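Local atomic coordinates of ChrR-like cupin domain-containing protein (Ralstonia eutropha, PDB entry 3CJX), a protein that is of unknown function but adopts a cupin-like beta fold and belongs to the ChrR-like cupin domain family. Residues P34-M37 and G42-V45; G72-T77 and C88-P93; C119-N122 and T128-G131; V137-V142 and Y155-V160. One frame throughout, in Å; residues are numbered along the deposited sequence. Where two conformers were deposited one is given.

Contact 1 (P34-M37 and G42-V45); sequences PLFM and GLMV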
# COMPACT_ATOMS: atom_id res chain seq x y z
N PRO A 34 7.17 0.81 3.75
CA PRO A 34 7.50 0.48 2.38
C PRO A 34 8.52 -0.64 2.33
O PRO A 34 9.36 -0.74 3.21
CB PRO A 34 8.10 1.78 1.85
CG PRO A 34 8.68 2.42 3.03
CD PRO A 34 7.79 2.08 4.17
N LEU A 35 8.41 -1.48 1.30
CA LEU A 35 9.34 -2.59 1.08
C LEU A 35 10.05 -2.42 -0.27
O LEU A 35 11.28 -2.27 -0.31
CB LEU A 35 8.58 -3.93 1.16
CG LEU A 35 7.75 -4.05 2.44
CD1 LEU A 35 6.90 -5.31 2.45
CD2 LEU A 35 8.69 -3.99 3.65
N PHE A 36 9.28 -2.40 -1.36
CA PHE A 36 9.81 -2.28 -2.71
C PHE A 36 9.03 -1.25 -3.52
O PHE A 36 7.81 -1.33 -3.58
CB PHE A 36 9.76 -3.64 -3.42
CG PHE A 36 10.38 -3.64 -4.77
CD1 PHE A 36 11.73 -3.90 -4.92
CD2 PHE A 36 9.63 -3.38 -5.90
CE1 PHE A 36 12.32 -3.90 -6.16
CE2 PHE A 36 10.21 -3.36 -7.14
CZ PHE A 36 11.55 -3.63 -7.28
N MSE A 37 9.72 -0.30 -4.16
CA MSE A 37 9.07 0.75 -4.96
C MSE A 37 9.76 0.97 -6.30
O MSE A 37 10.93 1.37 -6.35
CB MSE A 37 9.04 2.05 -4.20
CG MSE A 37 8.62 1.84 -2.79
SE MSE A 37 7.63 3.30 -2.13
CE MSE A 37 5.94 2.81 -2.95
N GLY A 42 5.80 0.86 -12.44
CA GLY A 42 4.55 0.95 -11.70
C GLY A 42 4.35 -0.27 -10.81
O GLY A 42 3.47 -1.10 -11.08
N LEU A 43 5.17 -0.40 -9.78
CA LEU A 43 5.04 -1.53 -8.86
C LEU A 43 5.44 -1.15 -7.43
O LEU A 43 6.46 -0.51 -7.23
CB LEU A 43 5.89 -2.69 -9.36
CG LEU A 43 5.86 -3.96 -8.52
CD1 LEU A 43 4.43 -4.54 -8.40
CD2 LEU A 43 6.81 -4.95 -9.17
N MSE A 44 4.61 -1.52 -6.46
CA MSE A 44 4.97 -1.29 -5.06
C MSE A 44 4.59 -2.49 -4.24
O MSE A 44 3.49 -3.00 -4.40
CB MSE A 44 4.23 -0.13 -4.41
CG MSE A 44 3.65 0.88 -5.29
SE MSE A 44 2.77 2.23 -4.18
CE MSE A 44 0.94 1.89 -4.75
N VAL A 45 5.49 -2.92 -3.36
CA VAL A 45 5.21 -3.99 -2.44
C VAL A 45 5.28 -3.33 -1.07
O VAL A 45 6.33 -2.81 -0.70
CB VAL A 45 6.21 -5.14 -2.60
CG1 VAL A 45 5.86 -6.30 -1.64
CG2 VAL A 45 6.25 -5.61 -4.04

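Contact 2 (G72-T77 and C88-P93); sequences GCWYYT and CYLYEP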
# COMPACT_ATOMS: atom_id res chain seq x y z
N GLY A 72 -6.58 -9.09 11.46
CA GLY A 72 -7.65 -8.12 11.50
C GLY A 72 -8.80 -8.49 10.61
O GLY A 72 -9.10 -9.67 10.42
N CYS A 73 -9.46 -7.47 10.08
CA CYS A 73 -10.59 -7.65 9.20
C CYS A 73 -10.83 -6.42 8.32
O CYS A 73 -10.68 -5.27 8.75
CB CYS A 73 -11.85 -7.93 10.02
SG CYS A 73 -13.35 -7.96 8.98
N TRP A 74 -11.19 -6.69 7.06
CA TRP A 74 -11.55 -5.63 6.14
C TRP A 74 -12.43 -6.18 5.04
O TRP A 74 -12.44 -7.39 4.79
CB TRP A 74 -10.34 -4.94 5.56
CG TRP A 74 -9.53 -5.74 4.58
CD1 TRP A 74 -8.42 -6.48 4.85
CD2 TRP A 74 -9.73 -5.82 3.16
NE1 TRP A 74 -7.94 -7.04 3.70
CE2 TRP A 74 -8.73 -6.66 2.65
CE3 TRP A 74 -10.67 -5.28 2.28
CZ2 TRP A 74 -8.62 -6.95 1.30
CZ3 TRP A 74 -10.57 -5.58 0.93
CH2 TRP A 74 -9.56 -6.42 0.45
N TYR A 75 -13.18 -5.30 4.39
CA TYR A 75 -14.08 -5.71 3.32
C TYR A 75 -14.33 -4.57 2.34
O TYR A 75 -14.13 -3.40 2.66
CB TYR A 75 -15.42 -6.15 3.90
CG TYR A 75 -16.20 -5.02 4.53
CD1 TYR A 75 -15.94 -4.63 5.85
CD2 TYR A 75 -17.18 -4.33 3.82
CE1 TYR A 75 -16.63 -3.59 6.44
CE2 TYR A 75 -17.86 -3.28 4.40
CZ TYR A 75 -17.58 -2.92 5.71
OH TYR A 75 -18.25 -1.88 6.32
N TYR A 76 -14.75 -4.94 1.15
CA TYR A 76 -15.06 -3.97 0.12
C TYR A 76 -16.55 -3.70 0.25
O TYR A 76 -17.34 -4.62 0.37
CB TYR A 76 -14.69 -4.46 -1.29
CG TYR A 76 -13.21 -4.47 -1.66
CD1 TYR A 76 -12.39 -3.37 -1.40
CD2 TYR A 76 -12.67 -5.51 -2.42
CE1 TYR A 76 -11.05 -3.36 -1.78
CE2 TYR A 76 -11.33 -5.49 -2.83
CZ TYR A 76 -10.53 -4.41 -2.50
OH TYR A 76 -9.20 -4.42 -2.87
N THR A 77 -16.91 -2.43 0.25
CA THR A 77 -18.31 -1.99 0.37
C THR A 77 -19.30 -2.82 -0.43
O THR A 77 -20.39 -3.13 0.03
CB THR A 77 -18.44 -0.55 -0.17
OG1 THR A 77 -17.51 0.30 0.51
CG2 THR A 77 -19.85 -0.03 -0.00
N CYS A 88 -6.24 -14.72 4.69
CA CYS A 88 -6.96 -14.53 3.43
C CYS A 88 -6.13 -13.86 2.34
O CYS A 88 -5.37 -12.93 2.59
CB CYS A 88 -8.24 -13.73 3.65
SG CYS A 88 -9.46 -14.60 4.68
N TYR A 89 -6.28 -14.35 1.13
CA TYR A 89 -5.64 -13.76 -0.04
C TYR A 89 -6.72 -13.27 -1.00
O TYR A 89 -7.81 -13.82 -1.07
CB TYR A 89 -4.72 -14.77 -0.72
CG TYR A 89 -4.35 -14.42 -2.13
CD1 TYR A 89 -3.30 -13.57 -2.41
CD2 TYR A 89 -5.04 -14.97 -3.20
CE1 TYR A 89 -2.96 -13.27 -3.71
CE2 TYR A 89 -4.71 -14.68 -4.50
CZ TYR A 89 -3.67 -13.83 -4.74
OH TYR A 89 -3.39 -13.54 -6.03
N LEU A 90 -6.40 -12.20 -1.71
CA LEU A 90 -7.27 -11.62 -2.71
C LEU A 90 -6.48 -11.21 -3.94
O LEU A 90 -5.46 -10.57 -3.83
CB LEU A 90 -7.91 -10.34 -2.16
CG LEU A 90 -8.69 -9.51 -3.17
CD1 LEU A 90 -9.98 -10.24 -3.49
CD2 LEU A 90 -8.96 -8.13 -2.63
N TYR A 91 -6.98 -11.60 -5.10
CA TYR A 91 -6.43 -11.14 -6.38
C TYR A 91 -7.47 -10.19 -6.92
O TYR A 91 -8.65 -10.54 -7.01
CB TYR A 91 -6.24 -12.28 -7.36
CG TYR A 91 -6.04 -11.81 -8.78
CD1 TYR A 91 -4.78 -11.51 -9.27
CD2 TYR A 91 -7.12 -11.69 -9.65
CE1 TYR A 91 -4.60 -11.08 -10.59
CE2 TYR A 91 -6.96 -11.27 -10.95
CZ TYR A 91 -5.69 -10.96 -11.43
OH TYR A 91 -5.56 -10.55 -12.75
N GLU A 92 -7.05 -8.98 -7.28
CA GLU A 92 -7.96 -8.00 -7.85
C GLU A 92 -7.38 -7.64 -9.23
O GLU A 92 -6.22 -7.24 -9.33
CB GLU A 92 -7.97 -6.77 -6.95
CG GLU A 92 -9.33 -6.19 -6.67
CD GLU A 92 -9.22 -4.82 -5.95
OE1 GLU A 92 -8.15 -4.59 -5.32
OE2 GLU A 92 -10.17 -4.00 -6.03
N PRO A 93 -8.15 -7.82 -10.31
CA PRO A 93 -7.53 -7.48 -11.59
C PRO A 93 -7.54 -6.00 -11.89
O PRO A 93 -8.17 -5.21 -11.19
CB PRO A 93 -8.41 -8.22 -12.60
CG PRO A 93 -9.74 -8.25 -11.97
CD PRO A 93 -9.52 -8.32 -10.48

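Contact 3 (C119-N122 and T128-G131); sequences CNVN and TYLG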
# COMPACT_ATOMS: atom_id res chain seq x y z
N CYS A 119 -1.25 2.10 -11.33
CA CYS A 119 -1.59 3.27 -10.58
C CYS A 119 -3.00 3.18 -9.99
O CYS A 119 -3.82 2.33 -10.37
CB CYS A 119 -1.45 4.43 -11.56
SG CYS A 119 -1.97 5.94 -11.00
N ASN A 120 -3.25 4.06 -9.04
CA ASN A 120 -4.56 4.13 -8.42
C ASN A 120 -5.18 5.46 -8.78
O ASN A 120 -4.57 6.51 -8.67
CB ASN A 120 -4.52 3.86 -6.91
CG ASN A 120 -4.40 2.36 -6.58
OD1 ASN A 120 -4.24 1.53 -7.48
ND2 ASN A 120 -4.49 2.03 -5.30
N VAL A 121 -6.39 5.39 -9.32
CA VAL A 121 -7.11 6.60 -9.70
C VAL A 121 -8.23 6.64 -8.68
O VAL A 121 -8.99 5.68 -8.56
CB VAL A 121 -7.63 6.61 -11.15
CG1 VAL A 121 -8.23 7.97 -11.50
CG2 VAL A 121 -6.52 6.26 -12.10
N ASN A 122 -8.31 7.74 -7.94
CA ASN A 122 -9.25 7.89 -6.83
C ASN A 122 -10.51 8.65 -7.16
O ASN A 122 -10.45 9.74 -7.74
CB ASN A 122 -8.52 8.57 -5.66
CG ASN A 122 -7.28 7.79 -5.22
OD1 ASN A 122 -7.32 6.57 -5.08
ND2 ASN A 122 -6.17 8.49 -5.01
N THR A 128 -16.81 11.30 -8.88
CA THR A 128 -15.97 12.49 -9.00
C THR A 128 -14.51 12.15 -8.74
O THR A 128 -14.15 11.59 -7.70
CB THR A 128 -16.42 13.61 -8.02
OG1 THR A 128 -17.76 14.00 -8.32
CG2 THR A 128 -15.49 14.83 -8.11
N TYR A 129 -13.67 12.51 -9.70
CA TYR A 129 -12.24 12.27 -9.60
C TYR A 129 -11.62 13.08 -8.46
O TYR A 129 -11.83 14.28 -8.39
CB TYR A 129 -11.61 12.63 -10.95
CG TYR A 129 -10.12 12.71 -10.93
CD1 TYR A 129 -9.33 11.58 -11.13
CD2 TYR A 129 -9.49 13.94 -10.75
CE1 TYR A 129 -7.94 11.68 -11.12
CE2 TYR A 129 -8.13 14.05 -10.75
CZ TYR A 129 -7.36 12.93 -10.93
OH TYR A 129 -6.00 13.08 -10.90
N LEU A 130 -10.88 12.41 -7.58
CA LEU A 130 -10.21 13.03 -6.44
C LEU A 130 -8.69 13.24 -6.66
O LEU A 130 -8.13 14.26 -6.26
CB LEU A 130 -10.39 12.17 -5.18
CG LEU A 130 -11.75 12.08 -4.49
CD1 LEU A 130 -11.67 11.05 -3.37
CD2 LEU A 130 -12.21 13.43 -3.94
N GLY A 131 -8.04 12.24 -7.27
CA GLY A 131 -6.60 12.28 -7.55
C GLY A 131 -6.02 10.94 -7.99
O GLY A 131 -6.72 9.92 -8.06

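Contact 4 (V137-V142 and Y155-V160); sequences VIKNWV and YIAAAV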
# COMPACT_ATOMS: atom_id res chain seq x y z
N VAL A 137 4.23 8.99 -6.63
CA VAL A 137 3.56 9.86 -5.66
C VAL A 137 3.73 9.33 -4.25
O VAL A 137 4.09 10.08 -3.33
CB VAL A 137 2.04 10.03 -5.98
CG1 VAL A 137 1.31 10.68 -4.79
CG2 VAL A 137 1.82 10.83 -7.27
N ILE A 138 3.49 8.03 -4.09
CA ILE A 138 3.61 7.38 -2.79
C ILE A 138 5.05 7.47 -2.30
O ILE A 138 5.27 7.77 -1.12
CB ILE A 138 3.13 5.92 -2.81
CG1 ILE A 138 1.67 5.83 -3.22
CG2 ILE A 138 3.25 5.32 -1.44
CD1 ILE A 138 0.74 6.64 -2.33
N LYS A 139 6.01 7.27 -3.19
CA LYS A 139 7.42 7.37 -2.81
C LYS A 139 7.75 8.76 -2.28
O LYS A 139 8.46 8.89 -1.29
CB LYS A 139 8.35 7.03 -3.98
CG LYS A 139 9.83 6.86 -3.58
CD LYS A 139 10.67 6.36 -4.76
CE LYS A 139 12.13 6.11 -4.39
NZ LYS A 139 12.83 7.32 -3.86
N ASN A 140 7.23 9.80 -2.94
CA ASN A 140 7.46 11.17 -2.45
C ASN A 140 6.94 11.35 -1.02
O ASN A 140 7.66 11.91 -0.18
CB ASN A 140 6.86 12.24 -3.38
CG ASN A 140 7.59 12.31 -4.72
OD1 ASN A 140 8.37 11.42 -5.08
ND2 ASN A 140 7.32 13.36 -5.48
N TRP A 141 5.73 10.88 -0.72
CA TRP A 141 5.24 10.99 0.65
C TRP A 141 6.11 10.17 1.58
O TRP A 141 6.44 10.63 2.68
CB TRP A 141 3.78 10.55 0.80
CG TRP A 141 3.34 10.66 2.23
CD1 TRP A 141 2.81 11.76 2.84
CD2 TRP A 141 3.44 9.66 3.24
NE1 TRP A 141 2.56 11.49 4.16
CE2 TRP A 141 2.95 10.21 4.43
CE3 TRP A 141 3.90 8.34 3.24
CZ2 TRP A 141 2.89 9.49 5.60
CZ3 TRP A 141 3.84 7.63 4.41
CH2 TRP A 141 3.34 8.20 5.57
N VAL A 142 6.49 8.97 1.15
CA VAL A 142 7.35 8.10 1.98
C VAL A 142 8.65 8.81 2.37
O VAL A 142 8.98 8.92 3.55
CB VAL A 142 7.71 6.76 1.27
CG1 VAL A 142 8.92 6.08 1.97
CG2 VAL A 142 6.49 5.82 1.17
N TYR A 155 14.13 1.06 2.59
CA TYR A 155 13.32 0.22 1.70
C TYR A 155 14.06 0.07 0.36
O TYR A 155 15.07 0.73 0.11
CB TYR A 155 11.90 0.80 1.54
CG TYR A 155 11.85 2.13 0.83
CD1 TYR A 155 11.97 3.32 1.54
CD2 TYR A 155 11.69 2.21 -0.55
CE1 TYR A 155 11.94 4.54 0.91
CE2 TYR A 155 11.66 3.43 -1.20
CZ TYR A 155 11.79 4.60 -0.46
OH TYR A 155 11.79 5.83 -1.06
N ILE A 156 13.57 -0.81 -0.50
CA ILE A 156 14.20 -1.07 -1.78
C ILE A 156 13.52 -0.24 -2.87
O ILE A 156 12.28 -0.17 -2.91
CB ILE A 156 14.11 -2.54 -2.16
CG1 ILE A 156 14.62 -3.41 -1.02
CG2 ILE A 156 14.88 -2.80 -3.45
CD1 ILE A 156 15.99 -3.09 -0.60
N ALA A 157 14.32 0.37 -3.75
CA ALA A 157 13.80 1.21 -4.81
C ALA A 157 14.53 0.94 -6.11
O ALA A 157 15.73 0.73 -6.11
CB ALA A 157 13.94 2.67 -4.43
N ALA A 158 13.80 0.94 -7.21
CA ALA A 158 14.38 0.73 -8.53
C ALA A 158 14.73 2.11 -9.09
O ALA A 158 13.91 3.02 -9.02
CB ALA A 158 13.39 0.02 -9.44
N ALA A 159 15.94 2.27 -9.61
CA ALA A 159 16.35 3.55 -10.23
C ALA A 159 15.76 3.72 -11.63
O ALA A 159 15.35 2.75 -12.27
CB ALA A 159 17.90 3.67 -10.29
N VAL A 160 15.71 4.96 -12.11
CA VAL A 160 15.16 5.25 -13.43
C VAL A 160 16.08 4.71 -14.50
O VAL A 160 17.30 4.81 -14.36
CB VAL A 160 14.98 6.76 -13.68
CG1 VAL A 160 16.33 7.48 -13.72
CG2 VAL A 160 14.19 6.99 -14.97

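Contact 1 (P34-M37 and G42-V45)
The Phe36 ring is the flat group of this contact, and it stands beside Leu43 and Val45. Leu43 CD2 and Val45 CG2 both come to it obliquely. With CG anti to the backbone N (chi1 -175°), the ring runs toward Leu43, and Phe36 CE2 lies 4.3 Å from Leu43 CD2. Nearer the backbone, Phe36 CB lies 3.9 Å from Val45 CB. Phe36 and Val45 are a hydrogen-bonded antiparallel pair, and their side chains share one face of the sheet.

Met37 and Met44, both selenomethionines, form the next pair, which is non-hydrogen-bonded, and point to the other face. The chain of Met37 bends at chi2 and chi3. This brings its CE to 3.4 Å from Met44 SE and 3.7 Å from Met44 CB. Both reach Ile138 of helix 135-148, which covers this face.

The strands belong to the hairpin of strands 30-38 and 43-50. Leu35 and Phe36 both face Val45, a classic beta bulge. Val45 O therefore takes two backbone donors. Phe36 N binds it at 3.1 Å with an N-H...O angle of 170°, in the carbonyl plane and on a lone pair. Leu35 N binds it weakly at 3.2 Å. The return bond from Val45 N to Phe36 O is less certain, because the position of that oxygen is less sure.

Backbone bonds join the strands, while apolar groups cover both sides. The Met37 and Met44 side is buried under helix 135-148, the Phe36 and Val45 side only partly.

Contact 2 (G72-T77 and C88-P93)
The two sheets of the cupin-like barrel face each other here. Strand 73-76 lies in the antiparallel sheet and strand 88-92 in the mixed one. Their axes come no closer than 10.7 Å, so side chains alone make the contact.

Leu90 reaches across with one methyl. Its CG is anti to the backbone N (chi1 172°), and CD2 lies 3.6 Å from both Trp74 CH2 and Tyr76 CE2. That methyl meets the indole at its edge, near the ring plane. The two aromatic side chains also meet within their own strand. Trp74 CZ3 stands 3.4 Å above the plane of the Tyr76 ring, over its centre, so the indole edge points at the phenol face. Trp74 NE1 is bonded to Thr69 OG1.

Glu92 comes to Tyr76 from the opposite direction. Tyr76 OH gives a weak hydrogen bond to Glu92 OE1 at 2.7 Å. The ring and carboxylate planes are turned 40° from each other. The other carboxylate oxygen, Glu92 OE2, is bonded to His98 ND1, and the His98 ring stacks with Tyr76. A glycerol, probably from the crystallisation liquor, lies about 3 Å from the Tyr76 side chain. It may mark a binding pocket beside the phenol.

Tyr76, Glu92 and His98 thus form a linked polar group beside an apolar patch. The carboxylate has a partner at each oxygen: His98 at OE2, and Tyr76, weakly, at OE1.

Contact 3 (C119-N122 and T128-G131)
Two backbone hydrogen bonds join Asn122 to the other strand. Asn122 N donates to Gly131 O at 2.7 Å, and the donor lies nearly on the line of the C=O bond (174°). Leu130 N donates to Asn122 O, also at 2.7 Å, and the N-H points almost straight at the oxygen. Here the donor is tilted 30° from the carbonyl plane.

These bonds give Asn122 and Gly131 the geometry of a hydrogen-bonded antiparallel pair. Leu130 faces Asn122 as well, so Leu130 and Gly131 make a classic beta bulge. The contact belongs to the hairpin of strands 120-123 and 129-133, at one border of the antiparallel sheet of the cupin-like fold. Strand 129-133 is the outermost strand there.

The apolar contact is between Val121 and Tyr129, whose side chains cross at about a right angle. Val121 CG1 comes to the edge of the phenol ring, near its plane, 3.7 Å from Tyr129 CE1. With CG anti to the backbone N (chi1 168°), the ring folds back over its own strand: Gly131 N lies 3.7 Å above one ring face, over its centre. Leu130 CB also lies 4.1 Å from Asn122 CB, and the leucine touches Pro57 and Thr124. Asn122 CB packs 3.3 Å from Gly131 O.

Among the polar side chains, the amide of Asn122 is held from outside the pair of segments: OD1 is hydrogen-bonded to His59 ND1, and ND2 makes a weak hydrogen bond to Ser133 OG.

Contact 4 (V137-V142 and Y155-V160)
Lys139 and Tyr155 meet through two different first torsions. Lys139 CG is anti to the backbone N (chi1 -169°), and the chain runs on extended until it bends at chi4 (-59°). Tyr155 CG sits between its backbone N and carbonyl carbon (chi1 66°), which directs the ring at the helix. The contact packs helix 135-148 against Tyr155, just before the short strand 156-157, and against Ala157 within it. That strand is outermost in the mixed sheet of the cupin-like fold and is paired, in parallel, with strand 30-38.

The lysine chain passes by the hydroxyl of the phenol. Lys139 CG and CE each lie 3.4 Å from Tyr155 OH, and CE is at the edge of the ring, near its plane. Lys139 NZ gives a weak hydrogen bond to Tyr155 OH at 3.3 Å. Each polar end has a further partner in Asp143, one helical turn on. Lys139 NZ makes a salt bridge to Asp143 OD2, and Tyr155 OH is hydrogen-bonded to Asp143 OD1. Asp143 thus binds both the ammonium group and the phenol, which are linked to each other only weakly. Its negative charge probably helps to keep the ammonium group beside the phenol.

Val142 supplies the apolar part. It points at the other segment, and its side chain crosses that of Tyr155 at a slant. Pro34 of strand 30-38 touches both Val142 and Tyr155, so the helix and the sheet are packed together at this place. Val142 CG1 lies 3.6 Å from Tyr155 CE1. Lys139 CE also lies 3.9 Å from Ala157 CB.

In the fold
The contacts follow one another along the chain without interleaving. Contacts 1 and 4 are neighbours, their centres about 7 Å apart. Strands 30-38 and 156-157 lie side by side in the mixed sheet, joined by backbone pairing of Leu35 and Met37 with Ile156. Contact 3 is about 19 Å from each of these two, centre to centre. Strand 129-133 leads directly into helix 135-148. Contact 2 spans both sheets and shares the antiparallel one with contact 3, their centres about 20 Å apart. The C-terminal helix and strand pack on the 30-38 side of the mixed sheet. The Tyr76-Glu92 group between the sheets in contact 2 lies far off, about 25 Å from contact 4 between centres.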